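Local coordinates for ESAT-6-like protein SAG1039 (Streptococcus agalactiae serogroup V, PDB 3GWK), which is a homodimeric WXG100-family, ESAT-6-like protein that forms a four-helix bundle and, as in its relatives, is probably exported by a type VII-like secretion system, at residues Leu70-Asp73 against Ile74-Leu78; Ala82-Ile85 against Glu86-Ala90. All coordinates share one frame; numbering follows the deposited sequence.

Contact 1: Leu70-Asp73 against Ile74-Leu78; sequences LLED and INQQL. With SO4 (sulfate ion), chain C.
E72 gathers two amides from the next turn onto a single carboxylate oxygen. Q76 NE2 reaches E72 OE2 at 3.0 Å, nearly straight at 172° and with the oxygen lying in the amide plane of Q76. N75 ND2 comes to the same E72 OE2, also at 3.0 Å, but from above the carboxylate plane. The E72 chain folds back at chi2 (58°), which swings its carboxylate along the helix to the two amides. The other oxygen, OE1, is hydrogen-bonded to T21 on helix 10-44, so both carboxylate oxygens have partners, which should fix the rotation of the group.

The second polar cluster centres on Q77. Its NE2 donates to D73 O at 3.2 Å, tilted from the carbonyl plane, and D73 O also takes the helical bond from Q77 N. A weak bond joins Q77 NE2 to D73 OD1, while a sulfate, probably from the crystallisation liquor, accepts from Q77 NE2 through O4 at 2.9 Å.

The apolar touch is L70 CD1 on I74 CD1 at 4.0 Å, one turn apart. Regular i to i+4 backbone bonds, I74 N to L70 O at 2.9 Å among them, carry this part of helix 51-95 past the centre of its own chain. There I74 packs on Y20 of helix 10-44 and L71 on L34 of the second subunit, as in the four-helix bundle of the WXG100 fold.

Contact 2: Ala82-Ile85 against Glu86-Ala90; sequences ADII and EQTDA
With chi1 at -56°, T88 sets OG1 beside its own backbone N, and the hydroxyl turns back to donate to I84 O at 2.7 Å. E86 instead carries CG anti to N (chi1 -178°) and runs extended beyond it, taking its carboxylate out beside that of D83.

I84 O is therefore gripped twice: T88 N also donates to it at 3.0 Å, and the two donors arrive from opposite faces of the carbonyl plane. This return of a threonine hydroxyl to the carbonyl four residues earlier is a common way for a helix to satisfy its own side chains, used here toward the C-terminal end of helix 51-95, the second of the two long helices of the WXG100 hairpin. I85 packs on P10 and L13, and both I85 and T88 touch M3 of helix 2-5.

D83 OD1 and E86 OE1 lie 4.4 Å apart, two like charges whose repulsion is probably offset by R14 of helix 10-44, which salt-bridges both side chains. A water adds a link, donating to D83 O at 2.9 Å and, more weakly, to E86 OE1.

How the contacts relate
Contacts 1 and 2 come one after the other on helix 51-95, their centres about 18 Å apart, and they do not touch each other. The centre of contact 1 is about 6 Å from the centre of the chain, that of contact 2 about 23 Å. Their surroundings differ accordingly: residues 70-78 meet both helix 10-44 and the second subunit, whereas residues 82-90 meet only their own chain within the dimer, near the N-terminal region of that chain (helix 2-5 and the start of helix 10-44). Acidic side chains tie the helix to helix 10-44: one at contact 1, through a hydroxyl, and two at contact 2, through one arginine. The sulfate belongs to contact 1 alone.

Contact 1: Leu70-Asp73 against Ile74-Leu78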
loop_
_atom_site.group_PDB
_atom_site.type_symbol
_atom_site.label_atom_id
_atom_site.label_comp_id
_atom_site.label_asym_id
_atom_site.label_seq_id
_atom_site.Cartn_x
_atom_site.Cartn_y
_atom_site.Cartn_z
ATOM N N LEU A 70 4.687 -3.523 9.104
ATOM C CA LEU A 70 3.738 -4.232 9.939
ATOM C C LEU A 70 3.274 -5.541 9.302
ATOM O O LEU A 70 3.202 -6.596 9.953
ATOM C CB LEU A 70 2.544 -3.328 10.235
ATOM C CG LEU A 70 1.359 -4.027 10.918
ATOM C CD1 LEU A 70 1.704 -4.518 12.349
ATOM C CD2 LEU A 70 0.178 -3.088 10.948
ATOM N N LEU A 71 2.928 -5.488 7.995
ATOM C CA LEU A 71 2.439 -6.656 7.315
ATOM C C LEU A 71 3.534 -7.728 7.305
ATOM O O LEU A 71 3.284 -8.912 7.509
ATOM C CB LEU A 71 2.022 -6.309 5.921
ATOM C CG LEU A 71 0.802 -5.384 5.805
ATOM C CD1 LEU A 71 0.515 -5.069 4.380
ATOM C CD2 LEU A 71 -0.379 -5.496 6.681
ATOM N N GLU A 72 4.772 -7.361 7.044
ATOM C CA GLU A 72 5.848 -8.315 7.078
ATOM C C GLU A 72 6.086 -8.881 8.508
ATOM O O GLU A 72 6.345 -10.072 8.672
ATOM C CB GLU A 72 7.091 -7.707 6.521
ATOM C CG GLU A 72 8.247 -8.713 6.503
ATOM C CD GLU A 72 7.922 -10.014 5.684
ATOM O OE1 GLU A 72 7.185 -9.903 4.675
ATOM O OE2 GLU A 72 8.510 -11.105 6.000
ATOM N N ASP A 73 5.953 -8.019 9.534
ATOM C CA ASP A 73 6.102 -8.494 10.911
ATOM C C ASP A 73 5.045 -9.507 11.205
ATOM O O ASP A 73 5.315 -10.555 11.856
ATOM C CB ASP A 73 6.005 -7.232 11.814
ATOM C CG ASP A 73 6.405 -7.467 13.251
ATOM O OD1 ASP A 73 7.101 -8.455 13.503
ATOM O OD2 ASP A 73 6.083 -6.650 14.137
ATOM N N ILE A 74 3.785 -9.283 10.759
ATOM C CA ILE A 74 2.713 -10.200 10.980
ATOM C C ILE A 74 3.001 -11.534 10.273
ATOM O O ILE A 74 2.850 -12.609 10.857
ATOM C CB ILE A 74 1.337 -9.632 10.613
ATOM C CG1 ILE A 74 0.908 -8.497 11.570
ATOM C CG2 ILE A 74 0.313 -10.699 10.607
ATOM C CD1 ILE A 74 -0.318 -7.728 11.089
ATOM N N ASN A 75 3.483 -11.500 9.020
ATOM C CA ASN A 75 3.913 -12.733 8.322
ATOM C C ASN A 75 4.895 -13.504 9.202
ATOM O O ASN A 75 4.717 -14.696 9.450
ATOM C CB ASN A 75 4.570 -12.320 7.034
ATOM C CG ASN A 75 5.255 -13.470 6.357
ATOM O OD1 ASN A 75 4.638 -14.518 6.118
ATOM N ND2 ASN A 75 6.521 -13.321 6.056
ATOM N N GLN A 76 5.909 -12.840 9.712
ATOM C CA GLN A 76 6.934 -13.548 10.496
ATOM C C GLN A 76 6.314 -14.126 11.746
ATOM O O GLN A 76 6.683 -15.275 12.089
ATOM C CB GLN A 76 7.996 -12.568 10.906
ATOM C CG GLN A 76 8.857 -12.106 9.722
ATOM C CD GLN A 76 9.602 -13.247 9.043
ATOM O OE1 GLN A 76 10.116 -14.132 9.730
ATOM N NE2 GLN A 76 9.609 -13.263 7.700
ATOM N N GLN A 77 5.447 -13.430 12.423
ATOM C CA GLN A 77 4.848 -13.973 13.659
ATOM C C GLN A 77 4.050 -15.200 13.351
ATOM O O GLN A 77 4.146 -16.194 14.076
ATOM C CB GLN A 77 3.923 -12.967 14.352
ATOM C CG GLN A 77 4.501 -11.631 14.754
ATOM C CD GLN A 77 5.813 -11.783 15.326
ATOM O OE1 GLN A 77 6.010 -12.519 16.366
ATOM N NE2 GLN A 77 6.806 -11.187 14.656
ATOM N N LEU A 78 3.217 -15.140 12.301
ATOM C CA LEU A 78 2.336 -16.254 11.991
ATOM C C LEU A 78 3.156 -17.478 11.589
ATOM O O LEU A 78 2.863 -18.604 11.994
ATOM C CB LEU A 78 1.358 -15.916 10.871
ATOM C CG LEU A 78 0.372 -14.792 11.234
ATOM C CD1 LEU A 78 -0.445 -14.479 10.048
ATOM C CD2 LEU A 78 -0.471 -15.182 12.446
HETATM S S SO4 C . 10.688 -11.609 15.102
HETATM O O1 SO4 C . 10.482 -11.540 13.622
HETATM O O2 SO4 C . 10.893 -13.007 15.483
HETATM O O3 SO4 C . 11.819 -10.758 15.536
HETATM O O4 SO4 C . 9.522 -11.125 15.772
#

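Contact 2: Ala82-Ile85 against Glu86-Ala90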
loop_
_atom_site.group_PDB
_atom_site.type_symbol
_atom_site.label_atom_id
_atom_site.label_comp_id
_atom_site.label_asym_id
_atom_site.label_seq_id
_atom_site.Cartn_x
_atom_site.Cartn_y
_atom_site.Cartn_z
ATOM N N ALA A 82 3.201 -20.933 13.692
ATOM C CA ALA A 82 2.870 -22.160 13.014
ATOM C C ALA A 82 3.928 -23.240 13.295
ATOM O O ALA A 82 3.618 -24.384 13.591
ATOM C CB ALA A 82 2.751 -21.955 11.515
ATOM N N ASP A 83 5.228 -22.846 13.217
ATOM C CA ASP A 83 6.282 -23.831 13.464
ATOM C C ASP A 83 6.239 -24.349 14.882
ATOM O O ASP A 83 6.423 -25.540 15.167
ATOM C CB ASP A 83 7.660 -23.205 13.244
ATOM C CG ASP A 83 8.054 -23.100 11.774
ATOM O OD1 ASP A 83 7.389 -23.707 10.959
ATOM O OD2 ASP A 83 9.025 -22.408 11.491
ATOM N N ILE A 84 5.989 -23.451 15.841
ATOM C CA ILE A 84 5.923 -23.890 17.265
ATOM C C ILE A 84 4.752 -24.836 17.480
ATOM O O ILE A 84 4.887 -25.864 18.190
ATOM C CB ILE A 84 5.837 -22.675 18.201
ATOM C CG1 ILE A 84 7.156 -21.877 18.164
ATOM C CG2 ILE A 84 5.511 -23.090 19.601
ATOM C CD1 ILE A 84 7.038 -20.462 18.672
ATOM N N ILE A 85 3.616 -24.526 16.897
ATOM C CA ILE A 85 2.466 -25.405 17.057
ATOM C C ILE A 85 2.737 -26.762 16.379
ATOM O O ILE A 85 2.441 -27.825 16.969
ATOM C CB ILE A 85 1.172 -24.779 16.533
ATOM C CG1 ILE A 85 0.855 -23.554 17.373
ATOM C CG2 ILE A 85 0.034 -25.761 16.518
ATOM C CD1 ILE A 85 -0.344 -22.731 16.874
ATOM N N GLU A 86 3.252 -26.765 15.163
ATOM C CA GLU A 86 3.520 -28.027 14.476
ATOM C C GLU A 86 4.493 -28.898 15.286
ATOM O O GLU A 86 4.270 -30.123 15.423
ATOM C CB GLU A 86 4.106 -27.715 13.134
ATOM C CG GLU A 86 4.399 -28.920 12.302
ATOM C CD GLU A 86 4.669 -28.429 10.874
ATOM O OE1 GLU A 86 5.686 -27.789 10.749
ATOM O OE2 GLU A 86 3.731 -28.458 10.014
ATOM N N GLN A 87 5.492 -28.310 15.910
ATOM C CA GLN A 87 6.434 -29.076 16.731
ATOM C C GLN A 87 5.783 -29.624 17.994
ATOM O O GLN A 87 6.141 -30.680 18.478
ATOM C CB GLN A 87 7.627 -28.216 17.100
ATOM C CG GLN A 87 8.719 -28.959 17.769
ATOM C CD GLN A 87 9.311 -30.055 16.881
ATOM O OE1 GLN A 87 9.762 -29.790 15.766
ATOM N NE2 GLN A 87 9.266 -31.313 17.362
ATOM N N THR A 88 4.802 -28.883 18.500
ATOM C CA THR A 88 4.026 -29.323 19.656
ATOM C C THR A 88 3.268 -30.607 19.311
ATOM O O THR A 88 3.244 -31.567 20.077
ATOM C CB THR A 88 3.053 -28.254 20.123
ATOM O OG1 THR A 88 3.776 -27.050 20.407
ATOM C CG2 THR A 88 2.342 -28.701 21.397
ATOM N N ASP A 89 2.622 -30.613 18.155
ATOM C CA ASP A 89 1.923 -31.824 17.698
ATOM C C ASP A 89 2.883 -32.987 17.624
ATOM O O ASP A 89 2.557 -34.098 18.081
ATOM C CB ASP A 89 1.338 -31.598 16.284
ATOM C CG ASP A 89 0.229 -30.605 16.254
ATOM O OD1 ASP A 89 -0.421 -30.368 17.224
ATOM O OD2 ASP A 89 -0.065 -30.122 15.111
ATOM N N ALA A 90 4.060 -32.779 17.049
ATOM C CA ALA A 90 5.044 -33.831 16.905
ATOM C C ALA A 90 5.517 -34.309 18.290
ATOM O O ALA A 90 5.729 -35.532 18.518
ATOM C CB ALA A 90 6.201 -33.348 16.075
HETATM O O HOH W 1 7.832 -27.053 13.180
#